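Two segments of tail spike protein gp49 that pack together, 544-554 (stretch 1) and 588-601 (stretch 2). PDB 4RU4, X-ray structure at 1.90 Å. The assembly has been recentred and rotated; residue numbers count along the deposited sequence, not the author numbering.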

# COMPACT_ATOMS: atom_id res chain seq x y z
N PRO B 544 -22.16 29.69 10.61
CA PRO B 544 -20.71 29.61 10.57
C PRO B 544 -20.05 30.90 11.05
O PRO B 544 -20.74 31.92 11.26
N THR B 545 -18.75 30.84 11.27
CA THR B 545 -17.95 32.02 11.58
C THR B 545 -17.70 32.77 10.29
O THR B 545 -17.10 32.23 9.38
N VAL B 546 -18.19 34.01 10.22
CA VAL B 546 -18.19 34.79 8.97
C VAL B 546 -17.26 36.01 9.05
O VAL B 546 -17.27 36.74 10.06
N GLN B 547 -16.46 36.23 8.00
CA GLN B 547 -15.72 37.50 7.85
C GLN B 547 -16.20 38.26 6.63
O GLN B 547 -16.55 37.67 5.61
N VAL B 548 -16.24 39.59 6.74
CA VAL B 548 -16.51 40.42 5.59
C VAL B 548 -15.54 41.61 5.60
O VAL B 548 -15.36 42.27 6.63
N THR B 549 -14.93 41.89 4.46
CA THR B 549 -14.05 43.03 4.30
C THR B 549 -14.37 43.76 3.00
O THR B 549 -14.66 43.12 1.99
N LYS B 550 -14.34 45.09 3.03
CA LYS B 550 -14.52 45.89 1.81
C LYS B 550 -13.19 46.07 1.09
O LYS B 550 -12.17 46.42 1.73
N THR B 551 -13.19 45.81 -0.21
CA THR B 551 -12.03 46.09 -1.06
C THR B 551 -12.34 46.91 -2.34
O THR B 551 -13.51 47.10 -2.74
N ASP B 552 -11.28 47.42 -2.94
CA ASP B 552 -11.33 48.04 -4.27
C ASP B 552 -12.14 49.33 -4.37
O ASP B 552 -12.62 49.71 -5.45
N ARG B 553 -12.23 50.01 -3.24
CA ARG B 553 -12.78 51.35 -3.18
C ARG B 553 -12.32 51.88 -1.82
O ARG B 553 -12.17 51.11 -0.86
N SER B 554 -12.07 53.18 -1.72
CA SER B 554 -11.76 53.74 -0.41
C SER B 554 -12.96 54.55 0.09
O SER B 554 -13.92 53.95 0.56
N ALA B 588 -22.47 57.46 -5.44
CA ALA B 588 -22.88 56.11 -5.83
C ALA B 588 -21.75 55.42 -6.59
O ALA B 588 -21.54 55.70 -7.78
N VAL B 589 -21.01 54.54 -5.90
CA VAL B 589 -19.83 53.88 -6.48
C VAL B 589 -19.74 52.42 -6.07
O VAL B 589 -20.34 52.00 -5.08
N THR B 590 -18.95 51.65 -6.81
CA THR B 590 -18.84 50.23 -6.53
C THR B 590 -17.89 49.95 -5.36
O THR B 590 -16.99 50.73 -5.09
N ASN B 591 -18.14 48.84 -4.69
CA ASN B 591 -17.30 48.33 -3.61
C ASN B 591 -17.35 46.82 -3.73
O ASN B 591 -18.37 46.27 -4.14
N GLN B 592 -16.27 46.13 -3.37
CA GLN B 592 -16.28 44.67 -3.35
C GLN B 592 -16.36 44.18 -1.90
O GLN B 592 -15.43 44.43 -1.12
N LEU B 593 -17.45 43.51 -1.55
CA LEU B 593 -17.58 42.87 -0.25
C LEU B 593 -16.99 41.45 -0.33
O LEU B 593 -17.55 40.57 -0.98
N ASN B 594 -15.83 41.27 0.29
CA ASN B 594 -15.12 39.98 0.31
C ASN B 594 -15.58 39.20 1.54
O ASN B 594 -15.31 39.61 2.68
N TRP B 595 -16.30 38.11 1.33
CA TRP B 595 -16.91 37.41 2.47
C TRP B 595 -16.39 36.00 2.51
O TRP B 595 -15.96 35.44 1.48
N GLN B 596 -16.40 35.41 3.70
CA GLN B 596 -16.10 33.99 3.81
C GLN B 596 -16.69 33.41 5.09
O GLN B 596 -17.02 34.14 6.03
N ALA B 597 -16.84 32.09 5.10
CA ALA B 597 -17.58 31.42 6.16
C ALA B 597 -16.91 30.07 6.40
O ALA B 597 -16.46 29.42 5.45
N GLY B 598 -16.86 29.63 7.66
CA GLY B 598 -16.33 28.31 7.96
C GLY B 598 -16.55 28.01 9.43
O GLY B 598 -17.07 28.87 10.15
N ILE B 599 -16.23 26.78 9.86
CA ILE B 599 -16.32 26.48 11.28
C ILE B 599 -14.97 25.92 11.73
O ILE B 599 -14.43 25.03 11.08
N TYR B 600 -14.43 26.43 12.83
CA TYR B 600 -13.03 26.19 13.15
C TYR B 600 -12.87 25.97 14.64
O TYR B 600 -12.18 26.73 15.30
N GLU B 601 -13.47 24.90 15.16
CA GLU B 601 -13.50 24.67 16.60
C GLU B 601 -12.49 23.62 17.10
O GLU B 601 -12.35 23.41 18.30

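Residues 545-551 and 590-600 pair as antiparallel strands, so the side chains here do not interdigitate between two layers; they leave the shared sheet on its two faces, and several pack against a cross-strand or diagonal neighbour. The backbone sets this register through reciprocal hydrogen bonds at Thr 545 with Gly 598, Gln 547 with Gln 596, Thr 549 with Asn 594 and Thr 551 with Gln 592.

The face carrying Val 546, Val 548, Lys 550, Leu 593, Trp 595 and Ala 597 is largely apolar. Both valines are t. Val 546 CG2 lies 4.2 Å from Ala 597 CB, a small partner that is also covered by Pro 544, whose CG sits 3.8 Å from Ala 597 CB. Val 548 straddles two neighbours, with CG1 4.3 Å from Leu 593 CB and CG2 4.4 Å from Trp 595 CB. The indole, at chi1 p, leads away from stretch 1, so Trp 595 contributes mainly its base to this contact. Leu 593 (m, t) instead brings CD2 to 4.2 Å from Lys 550 CB. Lys 550 is extended, t at all four chi angles, and this reach carries NZ to Asn 591 OD1 at 2.8 Å and to Ser 554 O, also at 2.8 Å from NZ.

The other face is more polar. Gln 547 (m, m) turns its amide away, leaving Gln 547 CB 4.1 Å from Gln 596 CG. Thr 551 is p, unlike Thr 545 and Thr 549, which are m, and its hydroxyl serves as a relay: Asn 594 ND2 donates to Thr 551 OG1 (2.9 Å), which donates to Asp 552 OD2 (2.8 Å from OG1). Asn 594, at m, also makes a weak bond from ND2 to Gln 592 O at 3.2 Å.

At one end, Gly 598 leaves room for Tyr 600: an ideal CB on the glycine would lie 2.3 Å from Tyr 600 OH. The CA-to-CB bond of Tyr 600 (chi1 -40°) points sideways, but its ring comes nearer, with Tyr 600 CE2 4.0 Å from Thr 545 CB, and two waters complete the join. One links Thr 545 OG1 to Tyr 600 N; the other donates to Thr 545 O and accepts from Tyr 600 OH.

At the far end, Arg 553 (t, p, p) folds its guanidinium over Val 589, with CZ 3.7 Å from Val 589 CB, while its edge reads Thr 590 twice: NE donates to Thr 590 O at 2.8 Å and NH2 to Thr 590 OG1 at 2.9 Å. Thr 590, at p, presents that hydroxyl, which a third water connects to Asp 552 O.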

# COMPACT_ATOMS: atom_id res chain seq x y z
CB PRO B 544 -20.43 29.40 9.08
CG PRO B 544 -21.60 30.13 8.39
CD PRO B 544 -22.77 29.80 9.26
CB THR B 545 -16.63 31.59 12.25
OG1 THR B 545 -16.96 30.80 13.41
CG2 THR B 545 -15.78 32.78 12.70
CB VAL B 546 -19.64 35.28 8.69
CG1 VAL B 546 -19.69 36.23 7.48
CG2 VAL B 546 -20.58 34.06 8.48
CB GLN B 547 -14.21 37.24 7.73
CG GLN B 547 -13.66 36.32 8.82
CD GLN B 547 -13.71 36.97 10.20
OE1 GLN B 547 -13.71 38.19 10.33
NE2 GLN B 547 -13.71 36.14 11.24
CB VAL B 548 -17.97 40.96 5.60
CG1 VAL B 548 -18.29 41.64 4.25
CG2 VAL B 548 -18.99 39.85 5.89
CB THR B 549 -12.56 42.58 4.31
OG1 THR B 549 -12.24 42.04 5.60
CG2 THR B 549 -11.61 43.73 3.98
CB LYS B 550 -15.09 47.28 2.16
CG LYS B 550 -14.83 48.35 1.07
CD LYS B 550 -15.56 49.65 1.41
CE LYS B 550 -14.92 50.85 0.76
NZ LYS B 550 -15.90 51.96 0.64
CB THR B 551 -11.28 44.81 -1.48
OG1 THR B 551 -12.06 44.10 -2.45
CG2 THR B 551 -10.98 43.91 -0.26
CB ASP B 552 -11.69 46.99 -5.32
CG ASP B 552 -10.63 45.91 -5.43
OD1 ASP B 552 -9.58 46.21 -6.03
OD2 ASP B 552 -10.81 44.81 -4.85
CB ARG B 553 -14.32 51.31 -3.24
CG ARG B 553 -14.97 52.72 -3.21
CD ARG B 553 -14.66 53.49 -4.49
NE ARG B 553 -15.20 52.79 -5.65
CZ ARG B 553 -15.11 53.21 -6.91
NH1 ARG B 553 -14.50 54.36 -7.20
NH2 ARG B 553 -15.64 52.49 -7.88
CB SER B 554 -10.48 54.57 -0.46
OG SER B 554 -9.37 53.74 -0.79
CB ALA B 588 -24.14 56.17 -6.70
CB VAL B 589 -18.49 54.57 -6.08
CG1 VAL B 589 -18.43 56.02 -6.64
CG2 VAL B 589 -18.33 54.59 -4.58
CB THR B 590 -18.33 49.48 -7.75
OG1 THR B 590 -17.06 50.02 -8.13
CG2 THR B 590 -19.32 49.66 -8.91
CB ASN B 591 -17.87 48.71 -2.24
CG ASN B 591 -18.14 50.20 -2.11
OD1 ASN B 591 -17.38 50.93 -1.45
ND2 ASN B 591 -19.23 50.66 -2.72
CB GLN B 592 -15.01 44.11 -4.01
CG GLN B 592 -14.84 44.46 -5.48
CD GLN B 592 -15.93 43.83 -6.36
OE1 GLN B 592 -16.57 42.87 -5.99
NE2 GLN B 592 -16.13 44.39 -7.53
CB LEU B 593 -19.04 42.88 0.24
CG LEU B 593 -19.64 44.29 0.38
CD1 LEU B 593 -20.99 44.25 1.14
CD2 LEU B 593 -18.65 45.22 1.09
CB ASN B 594 -13.61 40.21 0.45
CG ASN B 594 -12.96 40.81 -0.79
OD1 ASN B 594 -11.97 40.29 -1.28
ND2 ASN B 594 -13.52 41.93 -1.30
CB TRP B 595 -18.45 37.39 2.32
CG TRP B 595 -18.90 36.48 1.19
CD1 TRP B 595 -19.04 36.83 -0.12
CD2 TRP B 595 -19.22 35.08 1.27
NE1 TRP B 595 -19.43 35.74 -0.87
CE2 TRP B 595 -19.54 34.65 -0.04
CE3 TRP B 595 -19.24 34.14 2.32
CZ2 TRP B 595 -19.91 33.33 -0.34
CZ3 TRP B 595 -19.61 32.83 2.03
CH2 TRP B 595 -19.94 32.43 0.70
CB GLN B 596 -14.59 33.73 3.73
CG GLN B 596 -13.78 34.24 4.93
CD GLN B 596 -12.32 34.29 4.59
OE1 GLN B 596 -11.90 35.10 3.77
NE2 GLN B 596 -11.55 33.36 5.13
CB ALA B 597 -19.07 31.21 5.72
CB ILE B 599 -17.53 25.58 11.62
CG1 ILE B 599 -18.86 26.25 11.19
CG2 ILE B 599 -17.57 25.30 13.13
CD1 ILE B 599 -20.15 25.32 11.31
CB TYR B 600 -12.17 27.41 12.76
CG TYR B 600 -12.54 28.09 11.44
CD1 TYR B 600 -12.15 27.57 10.22
CD2 TYR B 600 -13.24 29.30 11.44
CE1 TYR B 600 -12.47 28.22 9.02
CE2 TYR B 600 -13.58 29.94 10.26
CZ TYR B 600 -13.18 29.41 9.05
OH TYR B 600 -13.52 30.09 7.89
CB GLU B 601 -14.91 24.28 17.02
CG GLU B 601 -15.95 25.38 16.76
CD GLU B 601 -17.36 24.90 17.00
OE1 GLU B 601 -17.55 23.68 17.16
OE2 GLU B 601 -18.28 25.75 17.02
O HOH W 1 -15.68 28.60 14.31
O HOH W 2 -14.56 32.54 8.17
O HOH W 3 -15.13 48.35 -6.66